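Local coordinates for protein cysteine protease (Xylella fastidiosa, PDB 3OIS) that probably hydrolyses peptide bonds as a papain-family (C1) cysteine protease, and binds uridine diphosphate, at residues A55-K60 and V242-E247; S103-Y108 and W144-T149. All blocks are in the same frame, centred on the assembly; numbering follows the deposited sequence.

Contact 1. Residues A55-K60 and V242-E247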
ATOM      1  N   ALA A  55      22.794 -13.249  -5.774  1.00 24.16           N
ATOM      2  CA  ALA A  55      23.528 -14.106  -6.722  1.00 26.35           C
ATOM      3  C   ALA A  55      22.752 -15.317  -7.176  1.00 26.64           C
ATOM      4  O   ALA A  55      23.069 -15.857  -8.244  1.00 30.30           O
ATOM      5  CB  ALA A  55      24.883 -14.568  -6.123  1.00 26.28           C
ATOM      6  N   ALA A  56      21.770 -15.736  -6.370  1.00 24.81           N
ATOM      7  CA  ALA A  56      21.054 -16.971  -6.592  1.00 25.18           C
ATOM      8  C   ALA A  56      19.538 -16.822  -6.455  1.00 23.85           C
ATOM      9  O   ALA A  56      18.896 -17.516  -5.668  1.00 24.46           O
ATOM     10  CB  ALA A  56      21.570 -18.077  -5.631  1.00 25.43           C
ATOM     11  N   LEU A  57      18.970 -15.921  -7.256  1.00 22.01           N
ATOM     12  CA  LEU A  57      17.516 -15.687  -7.220  1.00 20.91           C
ATOM     13  C   LEU A  57      16.743 -16.777  -7.919  1.00 19.89           C
ATOM     14  O   LEU A  57      17.106 -17.205  -9.023  1.00 21.77           O
ATOM     15  CB  LEU A  57      17.172 -14.320  -7.885  1.00 20.36           C
ATOM     16  CG  LEU A  57      17.804 -13.127  -7.225  1.00 21.93           C
ATOM     17  CD1 LEU A  57      17.790 -11.855  -8.103  1.00 19.52           C
ATOM     18  CD2 LEU A  57      17.108 -12.895  -5.876  1.00 18.31           C
ATOM     19  N   PRO A  58      15.655 -17.244  -7.291  1.00 20.48           N
ATOM     20  CA  PRO A  58      14.819 -18.235  -7.949  1.00 20.11           C
ATOM     21  C   PRO A  58      14.056 -17.620  -9.109  1.00 19.74           C
ATOM     22  O   PRO A  58      13.923 -16.359  -9.197  1.00 18.97           O
ATOM     23  CB  PRO A  58      13.862 -18.658  -6.855  1.00 19.95           C
ATOM     24  CG  PRO A  58      13.699 -17.432  -6.051  1.00 20.78           C
ATOM     25  CD  PRO A  58      15.076 -16.778  -6.030  1.00 20.33           C
ATOM     26  N   PRO A  59      13.571 -18.477 -10.034  1.00 19.74           N
ATOM     27  CA  PRO A  59      12.818 -17.927 -11.140  1.00 20.30           C
ATOM     28  C   PRO A  59      11.437 -17.384 -10.762  1.00 20.00           C
ATOM     29  O   PRO A  59      10.877 -16.633 -11.563  1.00 19.56           O
ATOM     30  CB  PRO A  59      12.714 -19.104 -12.114  1.00 20.91           C
ATOM     31  CG  PRO A  59      12.764 -20.300 -11.224  1.00 21.27           C
ATOM     32  CD  PRO A  59      13.703 -19.952 -10.120  1.00 21.10           C
ATOM     33  N   LYS A  60      10.865 -17.833  -9.648  1.00 19.09           N
ATOM     34  CA  LYS A  60       9.479 -17.513  -9.307  1.00 17.75           C
ATOM     35  C   LYS A  60       9.322 -17.507  -7.775  1.00 17.63           C
ATOM     36  O   LYS A  60       9.840 -18.406  -7.025  1.00 15.41           O
ATOM     37  CB  LYS A  60       8.463 -18.490 -10.004  1.00 16.98           C
ATOM     38  CG  LYS A  60       6.969 -18.300  -9.489  1.00 20.56           C
ATOM     39  CD  LYS A  60       5.996 -19.343 -10.127  1.00 25.51           C
ATOM     40  CE  LYS A  60       4.541 -19.027  -9.706  1.00 23.71           C
ATOM     41  NZ  LYS A  60       3.962 -17.913 -10.578  1.00 25.06           N
ATOM     42  N   VAL A 242       3.762  -9.167  -3.738  1.00 12.38           N
ATOM     43  CA  VAL A 242       3.888 -10.457  -3.014  1.00 14.61           C
ATOM     44  C   VAL A 242       4.584 -11.481  -3.807  1.00 15.13           C
ATOM     45  O   VAL A 242       4.615 -12.656  -3.406  1.00 15.53           O
ATOM     46  CB  VAL A 242       2.422 -11.031  -2.658  1.00 15.33           C
ATOM     47  CG1 VAL A 242       1.698 -10.060  -1.680  1.00 12.43           C
ATOM     48  CG2 VAL A 242       1.541 -11.248  -3.917  1.00 13.60           C
ATOM     49  N   GLY A 243       5.189 -11.142  -4.924  1.00 14.13           N
ATOM     50  CA  GLY A 243       5.824 -12.202  -5.740  1.00 16.16           C
ATOM     51  C   GLY A 243       6.245 -11.767  -7.112  1.00 14.97           C
ATOM     52  O   GLY A 243       6.125 -10.601  -7.490  1.00 14.08           O
ATOM     53  N   TYR A 244       6.915 -12.663  -7.851  1.00 14.53           N
ATOM     54  CA  TYR A 244       7.291 -12.384  -9.233  1.00 13.87           C
ATOM     55  C   TYR A 244       7.396 -13.687 -10.038  1.00 16.30           C
ATOM     56  O   TYR A 244       7.442 -14.748  -9.443  1.00 16.46           O
ATOM     57  CB  TYR A 244       8.651 -11.658  -9.295  1.00 14.20           C
ATOM     58  CG  TYR A 244       9.853 -12.434  -8.746  1.00 14.57           C
ATOM     59  CD1 TYR A 244      10.325 -12.274  -7.449  1.00 14.78           C
ATOM     60  CD2 TYR A 244      10.525 -13.291  -9.598  1.00 14.07           C
ATOM     61  CE1 TYR A 244      11.453 -12.990  -6.990  1.00 16.64           C
ATOM     62  CE2 TYR A 244      11.644 -13.979  -9.178  1.00 14.58           C
ATOM     63  CZ  TYR A 244      12.111 -13.809  -7.890  1.00 17.57           C
ATOM     64  OH  TYR A 244      13.251 -14.511  -7.464  1.00 17.26           O
ATOM     65  N   ASP A 245       7.390 -13.571 -11.354  1.00 18.22           N
ATOM     66  CA  ASP A 245       7.479 -14.766 -12.190  1.00 17.90           C
ATOM     67  C   ASP A 245       8.301 -14.427 -13.388  1.00 19.52           C
ATOM     68  O   ASP A 245       7.830 -13.705 -14.298  1.00 17.42           O
ATOM     69  CB  ASP A 245       6.089 -15.323 -12.559  1.00 18.04           C
ATOM     70  CG  ASP A 245       6.185 -16.761 -13.107  1.00 22.66           C
ATOM     71  OD1 ASP A 245       7.289 -17.129 -13.529  1.00 24.93           O
ATOM     72  OD2 ASP A 245       5.225 -17.537 -13.023  1.00 22.48           O
ATOM     73  N   ASP A 246       9.550 -14.920 -13.419  1.00 19.92           N
ATOM     74  CA  ASP A 246      10.396 -14.744 -14.644  1.00 21.38           C
ATOM     75  C   ASP A 246       9.766 -15.300 -15.907  1.00 21.73           C
ATOM     76  O   ASP A 246      10.127 -14.808 -16.989  1.00 22.85           O
ATOM     77  CB  ASP A 246      11.787 -15.361 -14.507  1.00 20.43           C
ATOM     78  CG  ASP A 246      12.691 -14.571 -13.616  1.00 23.66           C
ATOM     79  OD1 ASP A 246      12.364 -13.399 -13.234  1.00 24.43           O
ATOM     80  OD2 ASP A 246      13.753 -15.119 -13.255  1.00 20.15           O
ATOM     81  N   GLU A 247       8.854 -16.284 -15.806  1.00 21.12           N
ATOM     82  CA  GLU A 247       8.235 -16.895 -16.999  1.00 24.34           C
ATOM     83  C   GLU A 247       7.490 -15.832 -17.794  1.00 23.63           C
ATOM     84  O   GLU A 247       7.512 -15.824 -19.039  1.00 24.11           O
ATOM     85  CB  GLU A 247       7.308 -18.045 -16.586  1.00 26.90           C
ATOM     86  CG  GLU A 247       6.620 -18.870 -17.733  1.00 33.69           C
ATOM     87  CD  GLU A 247       7.626 -19.649 -18.592  1.00 44.68           C
ATOM     88  OE1 GLU A 247       8.531 -20.334 -18.033  1.00 45.16           O
ATOM     89  OE2 GLU A 247       7.493 -19.555 -19.845  1.00 48.00           O
TER
HETATM   90  O   HOH W   1      15.097 -14.655 -11.042  1.00 21.38           O
HETATM   91  O   HOH W   2       4.494 -15.655  -8.740  1.00 16.17           O
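Y244 reaches across to P58 with its hydroxyl, and this pair shows how a tyrosine hydroxyl can reach past the end of a strand pair to fasten the loop that leads into it. The two side chains meet at about a right angle. OH of Y244 donates to O of P58 at 2.6 Å, with that oxygen near the plane of the ring at its edge, while CD of P58 lies 3.2 Å from the same OH. With chi1 at 62°, CG of Y244 sits between the backbone N and the carbonyl carbon, which swings the ring over toward the prolines. The carbonyl of P58 takes a second bond from a water that also donates to OD2 of D246.

One residue on, the backbone joins: N of D246 gives a nearly straight bond to O of P59 (2.9 Å, 162° at the hydrogen). K60 and D245 then form an antiparallel non-hydrogen-bonded pair, with both side chains on one face of the sheet. The extended K60 chain bends at its last torsion, bringing NZ to 2.8 Å from OD2 of D245, a salt bridge made from above the carboxylate plane. OD1 of D245 accepts from N of E247, an Asx turn that helps hold the carboxylate.

The pairing adds strand 60-62 to strand 233-245. Helix 191-199 touches Y244 and P58, and its K195, with Y271, holds OD1 of D246; W268 of strand 266-270 touches K60 and D245.

Contact 2. Residues S103-Y108 and W144-T149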
ATOM      1  N   SER A 103      -6.676  -2.214  11.627  1.00 13.63           N
ATOM      2  CA  SER A 103      -7.535  -1.035  11.328  1.00 14.20           C
ATOM      3  C   SER A 103      -6.959  -0.039  10.307  1.00 13.38           C
ATOM      4  O   SER A 103      -6.094   0.779  10.641  1.00 14.11           O
ATOM      5  CB  SER A 103      -7.884  -0.255  12.605  1.00 13.80           C
ATOM      6  OG  SER A 103      -8.685   0.829  12.203  1.00 14.03           O
ATOM      7  N   ARG A 104      -7.499  -0.084   9.094  1.00 12.26           N
ATOM      8  CA  ARG A 104      -7.029   0.788   7.988  1.00 12.78           C
ATOM      9  C   ARG A 104      -7.365   2.234   8.266  1.00 14.33           C
ATOM     10  O   ARG A 104      -6.543   3.120   7.988  1.00 13.44           O
ATOM     11  CB  ARG A 104      -7.673   0.330   6.696  1.00 13.35           C
ATOM     12  CG  ARG A 104      -6.990  -1.029   6.207  1.00 15.51           C
ATOM     13  CD  ARG A 104      -7.850  -1.671   5.096  1.00 13.68           C
ATOM     14  NE  ARG A 104      -9.183  -2.123   5.533  1.00 14.03           N
ATOM     15  CZ  ARG A 104     -10.277  -2.264   4.770  1.00 13.64           C
ATOM     16  NH1 ARG A 104     -10.288  -1.934   3.474  1.00 14.07           N
ATOM     17  NH2 ARG A 104     -11.430  -2.720   5.379  1.00 17.13           N
ATOM     18  N   LEU A 105      -8.534   2.492   8.868  1.00 12.92           N
ATOM     19  CA  LEU A 105      -8.869   3.910   9.131  1.00 13.82           C
ATOM     20  C   LEU A 105      -8.030   4.450  10.281  1.00 13.39           C
ATOM     21  O   LEU A 105      -7.730   5.607  10.286  1.00 13.77           O
ATOM     22  CB  LEU A 105     -10.331   4.091   9.527  1.00 12.01           C
ATOM     23  CG  LEU A 105     -11.317   3.933   8.367  1.00 12.41           C
ATOM     24  CD1 LEU A 105     -12.713   4.347   8.890  1.00 14.96           C
ATOM     25  CD2 LEU A 105     -10.915   4.855   7.179  1.00 18.63           C
ATOM     26  N   PHE A 106      -7.633   3.572  11.247  1.00 13.13           N
ATOM     27  CA  PHE A 106      -6.705   4.042  12.279  1.00 13.81           C
ATOM     28  C   PHE A 106      -5.367   4.534  11.591  1.00 14.20           C
ATOM     29  O   PHE A 106      -4.775   5.596  11.963  1.00 14.86           O
ATOM     30  CB  PHE A 106      -6.330   2.913  13.257  1.00 13.08           C
ATOM     31  CG  PHE A 106      -5.416   3.348  14.365  1.00 10.96           C
ATOM     32  CD1 PHE A 106      -5.959   3.874  15.554  1.00 16.09           C
ATOM     33  CD2 PHE A 106      -4.011   3.244  14.240  1.00 11.93           C
ATOM     34  CE1 PHE A 106      -5.126   4.266  16.556  1.00 14.10           C
ATOM     35  CE2 PHE A 106      -3.157   3.675  15.263  1.00 14.18           C
ATOM     36  CZ  PHE A 106      -3.769   4.198  16.440  1.00 12.24           C
ATOM     37  N   ILE A 107      -4.847   3.770  10.667  1.00 14.38           N
ATOM     38  CA  ILE A 107      -3.646   4.206   9.974  1.00 14.05           C
ATOM     39  C   ILE A 107      -3.930   5.506   9.228  1.00 14.03           C
ATOM     40  O   ILE A 107      -3.146   6.428   9.355  1.00 13.10           O
ATOM     41  CB  ILE A 107      -3.046   3.137   9.068  1.00 15.05           C
ATOM     42  CG1 ILE A 107      -2.605   1.885   9.892  1.00 15.09           C
ATOM     43  CG2 ILE A 107      -1.822   3.629   8.198  1.00 15.32           C
ATOM     44  CD1 ILE A 107      -2.442   0.736   8.986  1.00 11.66           C
ATOM     45  N   TYR A 108      -4.995   5.530   8.449  1.00 14.20           N
ATOM     46  CA  TYR A 108      -5.287   6.671   7.538  1.00 13.14           C
ATOM     47  C   TYR A 108      -5.546   7.951   8.349  1.00 12.30           C
ATOM     48  O   TYR A 108      -5.152   9.026   7.940  1.00 12.21           O
ATOM     49  CB  TYR A 108      -6.442   6.321   6.572  1.00 13.53           C
ATOM     50  CG  TYR A 108      -6.681   7.347   5.451  1.00 12.63           C
ATOM     51  CD1 TYR A 108      -5.568   7.930   4.759  1.00 11.46           C
ATOM     52  CD2 TYR A 108      -7.990   7.637   5.032  1.00 13.24           C
ATOM     53  CE1 TYR A 108      -5.809   8.834   3.687  1.00 11.51           C
ATOM     54  CE2 TYR A 108      -8.253   8.586   4.016  1.00 11.97           C
ATOM     55  CZ  TYR A 108      -7.129   9.182   3.372  1.00 13.39           C
ATOM     56  OH  TYR A 108      -7.416  10.035   2.354  1.00 12.87           O
ATOM     57  N   TRP A 144     -11.840  -0.548  15.427  1.00 19.02           N
ATOM     58  CA  TRP A 144     -11.973   0.744  14.690  1.00 18.42           C
ATOM     59  C   TRP A 144     -12.309   0.407  13.244  1.00 17.11           C
ATOM     60  O   TRP A 144     -11.375   0.325  12.365  1.00 17.46           O
ATOM     61  CB  TRP A 144     -10.689   1.636  14.799  1.00 18.99           C
ATOM     62  CG  TRP A 144     -11.005   3.077  14.443  1.00 19.89           C
ATOM     63  CD1 TRP A 144     -10.538   3.793  13.354  1.00 17.55           C
ATOM     64  CD2 TRP A 144     -11.890   3.968  15.163  1.00 19.14           C
ATOM     65  NE1 TRP A 144     -11.110   5.033  13.337  1.00 17.11           N
ATOM     66  CE2 TRP A 144     -11.900   5.205  14.463  1.00 21.52           C
ATOM     67  CE3 TRP A 144     -12.671   3.843  16.314  1.00 20.85           C
ATOM     68  CZ2 TRP A 144     -12.700   6.306  14.880  1.00 22.06           C
ATOM     69  CZ3 TRP A 144     -13.412   4.963  16.773  1.00 18.85           C
ATOM     70  CH2 TRP A 144     -13.451   6.160  16.036  1.00 19.28           C
ATOM     71  N   PRO A 145     -13.587   0.110  13.008  1.00 18.16           N
ATOM     72  CA  PRO A 145     -13.951  -0.569  11.762  1.00 17.88           C
ATOM     73  C   PRO A 145     -13.920   0.363  10.554  1.00 16.93           C
ATOM     74  O   PRO A 145     -13.994   1.577  10.694  1.00 17.32           O
ATOM     75  CB  PRO A 145     -15.378  -1.081  12.008  1.00 19.02           C
ATOM     76  CG  PRO A 145     -15.830  -0.521  13.351  1.00 21.27           C
ATOM     77  CD  PRO A 145     -14.638   0.014  14.065  1.00 19.13           C
ATOM     78  N   TYR A 146     -13.812  -0.243   9.380  1.00 18.12           N
ATOM     79  CA  TYR A 146     -13.720   0.499   8.123  1.00 16.52           C
ATOM     80  C   TYR A 146     -15.051   1.030   7.615  1.00 18.02           C
ATOM     81  O   TYR A 146     -16.041   0.331   7.700  1.00 20.10           O
ATOM     82  CB  TYR A 146     -13.102  -0.454   7.079  1.00 16.43           C
ATOM     83  CG  TYR A 146     -12.479   0.307   5.917  1.00 15.77           C
ATOM     84  CD1 TYR A 146     -11.267   1.003   6.097  1.00 14.44           C
ATOM     85  CD2 TYR A 146     -13.111   0.298   4.658  1.00 14.17           C
ATOM     86  CE1 TYR A 146     -10.696   1.729   4.996  1.00 16.69           C
ATOM     87  CE2 TYR A 146     -12.629   1.059   3.570  1.00 13.16           C
ATOM     88  CZ  TYR A 146     -11.365   1.736   3.772  1.00 13.30           C
ATOM     89  OH  TYR A 146     -10.814   2.401   2.697  1.00 15.70           O
ATOM     90  N   GLY A 147     -15.091   2.264   7.095  1.00 14.83           N
ATOM     91  CA  GLY A 147     -16.315   2.779   6.488  1.00 16.81           C
ATOM     92  C   GLY A 147     -15.816   3.712   5.417  1.00 15.80           C
ATOM     93  O   GLY A 147     -14.968   4.522   5.712  1.00 17.61           O
ATOM     94  N   ASP A 148     -16.262   3.509   4.185  1.00 16.00           N
ATOM     95  CA  ASP A 148     -15.675   4.247   3.028  1.00 15.23           C
ATOM     96  C   ASP A 148     -16.548   5.435   2.577  1.00 14.24           C
ATOM     97  O   ASP A 148     -16.430   5.815   1.437  1.00 16.95           O
ATOM     98  CB  ASP A 148     -15.402   3.298   1.852  1.00 15.22           C
ATOM     99  CG  ASP A 148     -16.672   3.036   1.016  1.00 14.70           C
ATOM    100  OD1 ASP A 148     -17.761   2.960   1.649  1.00 18.00           O
ATOM    101  OD2 ASP A 148     -16.589   2.873  -0.184  1.00 16.06           O
ATOM    102  N   THR A 149     -17.411   5.986   3.462  1.00 14.83           N
ATOM    103  CA  THR A 149     -18.137   7.223   3.107  1.00 16.89           C
ATOM    104  C   THR A 149     -17.156   8.224   2.511  1.00 15.41           C
ATOM    105  O   THR A 149     -16.148   8.555   3.177  1.00 15.54           O
ATOM    106  CB  THR A 149     -18.789   7.858   4.322  1.00 17.68           C
ATOM    107  OG1 THR A 149     -19.739   6.942   4.905  1.00 19.43           O
ATOM    108  CG2 THR A 149     -19.561   9.073   3.918  1.00 16.71           C
TER
HETATM  109  O   HOH W   3     -10.723   0.619   9.508  1.00 15.44           O
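R104 lays its guanidinium flat on the ring of Y146, a clear case of a buried arginine packed by its face. The contact begins at the root of the side chain, where CB of R104 lies 3.7 Å from CD1 of Y146. The chain then bends at chi3 (-65°) and folds back over the ring: NE approaches CD1, CZ stands 3.7 Å from the ring centroid and 16° off its normal, and NH1 sits over the middle of the ring. NH2 lies toward the CB end of the ring, 3.2 Å from CG of Y146. The planes are only 16° apart, so this is a stack and a cation-pi contact at once.

L105 packs beside it, with CG 3.7 Å from CD1 of Y146 and CB 3.8 Å from CD1 of W144; its CD1 reaches the backbone at O of P145 and N of G147. At the start of the helix, OG of S103 donates to O of W144 at 2.7 Å, in the carbonyl plane and on a lone pair. The same OG accepts from N of F106 at 3.1 Å, the capping bond of a serine at the N-cap position. A water bridges N of L105 and O of W144, tying another amide of the first turn to the loop.

Stacking by its face leaves the N-H groups of R104 able to bond at the edge of the guanidinium, and NH2 forms a salt bridge with E141. The ring is held in turn, since OH of Y146 bonds to O of Q72 and to S77. The positive charge is thus probably balanced by a carboxylate and further stabilised by the aromatic face.

How the contacts relate
Contact 1 lies at the surface and contact 2 is partly buried, on opposite sides of the chain's centre, their centres about 34 Å apart. They share no secondary-structure element: 55-60 with 242-247 lies at the margin of the antiparallel sheet, where a loop leads into a strand, whereas 103-108 with 144-149 ties the start of a helix to a loop, and along the chain it is nested inside the loop that contact 1 closes. This division is consistent with the helical and sheet-rich halves of papain-like proteases. Each contact employs a tyrosine and a basic side chain, yet differently. In contact 1 the tyrosine acts through its hydroxyl and the lysine pairs directly across; in contact 2 the aromatic face receives the arginine, whose carboxylate partner lies elsewhere.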